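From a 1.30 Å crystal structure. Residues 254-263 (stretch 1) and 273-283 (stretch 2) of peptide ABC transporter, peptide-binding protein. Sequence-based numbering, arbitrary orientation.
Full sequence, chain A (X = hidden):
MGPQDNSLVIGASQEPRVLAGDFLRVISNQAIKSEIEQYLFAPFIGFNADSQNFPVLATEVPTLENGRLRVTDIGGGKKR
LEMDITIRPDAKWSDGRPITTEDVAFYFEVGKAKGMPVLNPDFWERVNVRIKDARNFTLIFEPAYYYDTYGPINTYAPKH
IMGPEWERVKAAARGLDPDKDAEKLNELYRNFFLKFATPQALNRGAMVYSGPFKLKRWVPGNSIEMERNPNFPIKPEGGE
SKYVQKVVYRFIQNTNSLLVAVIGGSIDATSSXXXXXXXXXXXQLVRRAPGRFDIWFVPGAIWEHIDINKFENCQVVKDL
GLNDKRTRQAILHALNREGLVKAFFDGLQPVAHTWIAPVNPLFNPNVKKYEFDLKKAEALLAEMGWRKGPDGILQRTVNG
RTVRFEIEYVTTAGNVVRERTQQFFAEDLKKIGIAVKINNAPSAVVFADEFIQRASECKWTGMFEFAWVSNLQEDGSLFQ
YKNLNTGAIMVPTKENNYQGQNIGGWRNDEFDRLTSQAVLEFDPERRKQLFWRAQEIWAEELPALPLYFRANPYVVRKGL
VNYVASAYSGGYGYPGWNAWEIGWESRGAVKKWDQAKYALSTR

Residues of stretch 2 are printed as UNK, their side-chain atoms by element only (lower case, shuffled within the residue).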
# COMPACT_ATOMS: atom_id res chain seq x y z
N ASN A 254 13.55 8.26 12.23
CA ASN A 254 13.11 9.61 12.58
C ASN A 254 13.24 10.44 11.31
O ASN A 254 14.33 10.59 10.77
CB ASN A 254 13.97 10.18 13.70
CG ASN A 254 13.54 11.58 14.09
OD1 ASN A 254 13.75 12.53 13.34
ND2 ASN A 254 12.90 11.70 15.25
N THR A 255 12.12 10.98 10.84
CA THR A 255 12.15 11.75 9.60
C THR A 255 13.02 13.00 9.64
O THR A 255 13.54 13.42 8.61
CB THR A 255 10.73 12.10 9.10
OG1 THR A 255 10.02 12.80 10.13
CG2 THR A 255 9.97 10.84 8.72
N ASN A 256 13.18 13.61 10.82
CA ASN A 256 14.05 14.78 10.90
C ASN A 256 15.50 14.33 10.75
O ASN A 256 16.29 14.99 10.08
CB ASN A 256 13.87 15.52 12.24
CG ASN A 256 14.85 16.67 12.40
OD1 ASN A 256 15.86 16.54 13.08
ND2 ASN A 256 14.56 17.79 11.76
N SER A 257 15.84 13.19 11.35
CA SER A 257 17.19 12.67 11.21
C SER A 257 17.44 12.29 9.75
O SER A 257 18.54 12.46 9.23
CB SER A 257 17.39 11.46 12.12
OG SER A 257 17.27 11.85 13.48
N LEU A 258 16.41 11.79 9.07
CA LEU A 258 16.57 11.43 7.66
C LEU A 258 16.78 12.72 6.86
O LEU A 258 17.62 12.77 5.97
CB LEU A 258 15.34 10.68 7.14
CG LEU A 258 15.35 10.33 5.65
CD1 LEU A 258 16.58 9.49 5.30
CD2 LEU A 258 14.08 9.57 5.31
N LEU A 259 16.03 13.77 7.20
CA LEU A 259 16.17 15.05 6.52
C LEU A 259 17.62 15.55 6.64
O LEU A 259 18.21 16.01 5.66
CB LEU A 259 15.22 16.08 7.13
CG LEU A 259 15.34 17.52 6.60
CD1 LEU A 259 15.06 17.54 5.10
CD2 LEU A 259 14.36 18.42 7.33
N VAL A 260 18.18 15.46 7.84
CA VAL A 260 19.55 15.90 8.06
C VAL A 260 20.51 15.09 7.18
O VAL A 260 21.41 15.65 6.55
CB VAL A 260 19.95 15.74 9.55
CG1 VAL A 260 21.44 16.01 9.73
CG2 VAL A 260 19.14 16.72 10.41
N ALA A 261 20.31 13.78 7.12
CA ALA A 261 21.17 12.93 6.29
C ALA A 261 21.05 13.31 4.81
O ALA A 261 22.04 13.38 4.09
CB ALA A 261 20.82 11.46 6.50
N VAL A 262 19.82 13.57 4.36
CA VAL A 262 19.60 13.94 2.97
C VAL A 262 20.29 15.27 2.65
O VAL A 262 20.92 15.42 1.60
CB VAL A 262 18.09 14.03 2.65
CG1 VAL A 262 17.87 14.65 1.28
CG2 VAL A 262 17.48 12.63 2.70
N ILE A 263 20.18 16.24 3.55
CA ILE A 263 20.83 17.53 3.34
C ILE A 263 22.35 17.35 3.27
O ILE A 263 23.02 18.03 2.48
CB ILE A 263 20.50 18.52 4.49
CG1 ILE A 263 19.00 18.84 4.47
CG2 ILE A 263 21.33 19.79 4.34
CD1 ILE A 263 18.53 19.63 5.68
N UNK A 273 8.81 6.60 0.50
CA UNK A 273 8.55 6.53 1.94
C UNK A 273 9.79 7.10 2.63
O UNK A 273 10.68 6.37 3.07
c UNK A 273 7.92 5.07 3.88
c UNK A 273 8.31 5.07 2.41
c UNK A 273 7.22 4.43 1.57
N UNK A 274 9.84 8.42 2.70
CA UNK A 274 10.99 9.10 3.28
C UNK A 274 10.60 10.36 4.04
O UNK A 274 10.15 10.29 5.18
c UNK A 274 12.01 9.42 2.18
o UNK A 274 11.42 10.15 1.11
N UNK A 275 10.76 11.51 3.39
CA UNK A 275 10.45 12.81 3.98
C UNK A 275 9.00 13.19 3.77
O UNK A 275 8.37 12.76 2.81
c UNK A 275 12.85 13.64 3.38
c UNK A 275 11.34 13.89 3.36
c UNK A 275 13.56 14.77 2.63
c UNK A 275 13.34 13.55 4.82
N UNK A 276 8.47 14.01 4.67
CA UNK A 276 7.09 14.45 4.53
C UNK A 276 7.07 15.78 3.77
O UNK A 276 8.10 16.43 3.60
o UNK A 276 7.16 15.37 6.79
c UNK A 276 6.27 13.16 6.52
c UNK A 276 6.40 14.55 5.91
N UNK A 277 5.89 16.16 3.29
CA UNK A 277 5.72 17.37 2.48
C UNK A 277 6.38 18.62 3.05
O UNK A 277 7.09 19.34 2.34
c UNK A 277 3.71 19.96 1.54
c UNK A 277 3.74 18.22 -0.11
c UNK A 277 3.38 20.89 0.56
c UNK A 277 3.41 19.15 -1.09
c UNK A 277 3.90 18.62 1.22
c UNK A 277 3.23 20.49 -0.76
c UNK A 277 4.22 17.61 2.29
N UNK A 278 6.13 18.89 4.33
CA UNK A 278 6.69 20.05 5.00
C UNK A 278 8.22 20.04 4.99
O UNK A 278 8.86 21.08 4.85
o UNK A 278 7.09 18.87 8.28
c UNK A 278 6.44 18.82 7.21
o UNK A 278 5.99 17.75 6.75
c UNK A 278 6.19 20.11 6.45
N UNK A 279 8.81 18.86 5.13
CA UNK A 279 10.26 18.77 5.13
C UNK A 279 10.84 19.08 3.75
O UNK A 279 11.90 19.69 3.64
o UNK A 279 10.40 14.65 6.75
n UNK A 279 11.46 15.59 8.49
c UNK A 279 10.25 17.02 6.98
c UNK A 279 10.70 17.38 5.58
c UNK A 279 10.71 15.65 7.40
N UNK A 280 10.13 18.66 2.71
CA UNK A 280 10.59 18.89 1.36
C UNK A 280 10.68 20.37 1.01
O UNK A 280 11.43 20.74 0.10
N UNK A 281 9.92 21.20 1.71
CA UNK A 281 9.96 22.64 1.44
C UNK A 281 10.56 23.43 2.59
O UNK A 281 10.45 24.66 2.63
c UNK A 281 5.17 25.16 1.53
n UNK A 281 4.95 25.10 2.84
c UNK A 281 8.55 23.15 1.10
c UNK A 281 7.49 22.91 2.16
n UNK A 281 4.85 26.27 0.86
c UNK A 281 6.09 22.87 1.53
n UNK A 281 5.70 24.12 0.89
N UNK A 282 11.22 22.74 3.52
CA UNK A 282 11.84 23.41 4.66
C UNK A 282 13.08 24.17 4.18
O UNK A 282 13.78 23.71 3.28
c UNK A 282 12.23 22.40 5.74
o UNK A 282 13.29 21.55 5.32
N UNK A 283 13.36 25.33 4.78
CA UNK A 283 14.53 26.11 4.37
C UNK A 283 15.88 25.41 4.52
O UNK A 283 16.78 25.61 3.69
c UNK A 283 13.72 26.88 6.46
c UNK A 283 12.65 25.99 5.88
c UNK A 283 14.43 27.37 5.23
O HOH W 1 8.06 14.56 9.32
O HOH W 2 12.11 18.00 10.11

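Position 273 carries three side-chain carbons, one bearing the other two directly next to the backbone; they do not touch stretch 1, and this beta-branched, wholly carbon side chain is V273. Position 274 has one carbon followed by one oxygen, and that carbon, CB, lies 3.8 Å from CD2 of L258; the residue is a serine. The backbone O of S274 is 3.6 Å from CG2 of T255, so the backbone of S274 takes part in the contact along with its side chain.

At position 275 four carbons fork at the second, and one branch end sits 3.6 Å from N of L259; the unbranched first carbon makes it leucine. L275 (chi1 m, chi2 t) points its CA-to-CB bond sideways, yet its end turns to the helix. CD2 reaches CG of L258 and CB of L259, each at 3.9 Å, while CD1 approaches CG2 of V262 at 4.5 Å.

Position 276 has a first carbon carrying one oxygen and one carbon, which defines threonine. T276 makes no direct contact, but a water donates to its OG1 (2.8 Å) and also lies 2.8 Å from OG1 of T255, linking the two threonines. Position 277, one carbon and then a six-carbon ring, is F277, its ring remote from stretch 1. Position 278 shows two carbons, the second carrying two oxygens: D278, whose OD2 accepts a 2.7 Å hydrogen bond from OG1 of T276.

Position 279 has three carbons in a row, the third bearing one oxygen and one nitrogen, and the nitrogen lies 3.0 Å from O of T255; this is the amide of a glutamine. The CA-to-CB bond of Q279 points toward the helix, and NE2 is also 4.0 Å from CB of L259. Its OE1 accepts from N of T276 at 2.9 Å, which holds the amide in place, and a second water accepts from both NE2 of Q279 and ND2 of N256, each at 3.0 Å.

Position 280 has no side-chain atoms and is G280. Position 281, with three carbons, a nitrogen and a carbon carrying two more nitrogens, is R281, out of reach of the helix. Position 282 has one carbon then one oxygen, the oxygen 3.9 Å from CD2 of L259, and is S282; its OG donates to O of Q279 (2.9 Å). Position 283 closes three carbons onto its own backbone nitrogen: P283, without contact.

The contact buries 400 Å² in total. L275 packs against one helix face formed by L258, L259 and V262, while Q279 and two bridging waters serve the polar groups near the helix start.

Stretch 2, residues 273-283: VSLTFDQGRSP
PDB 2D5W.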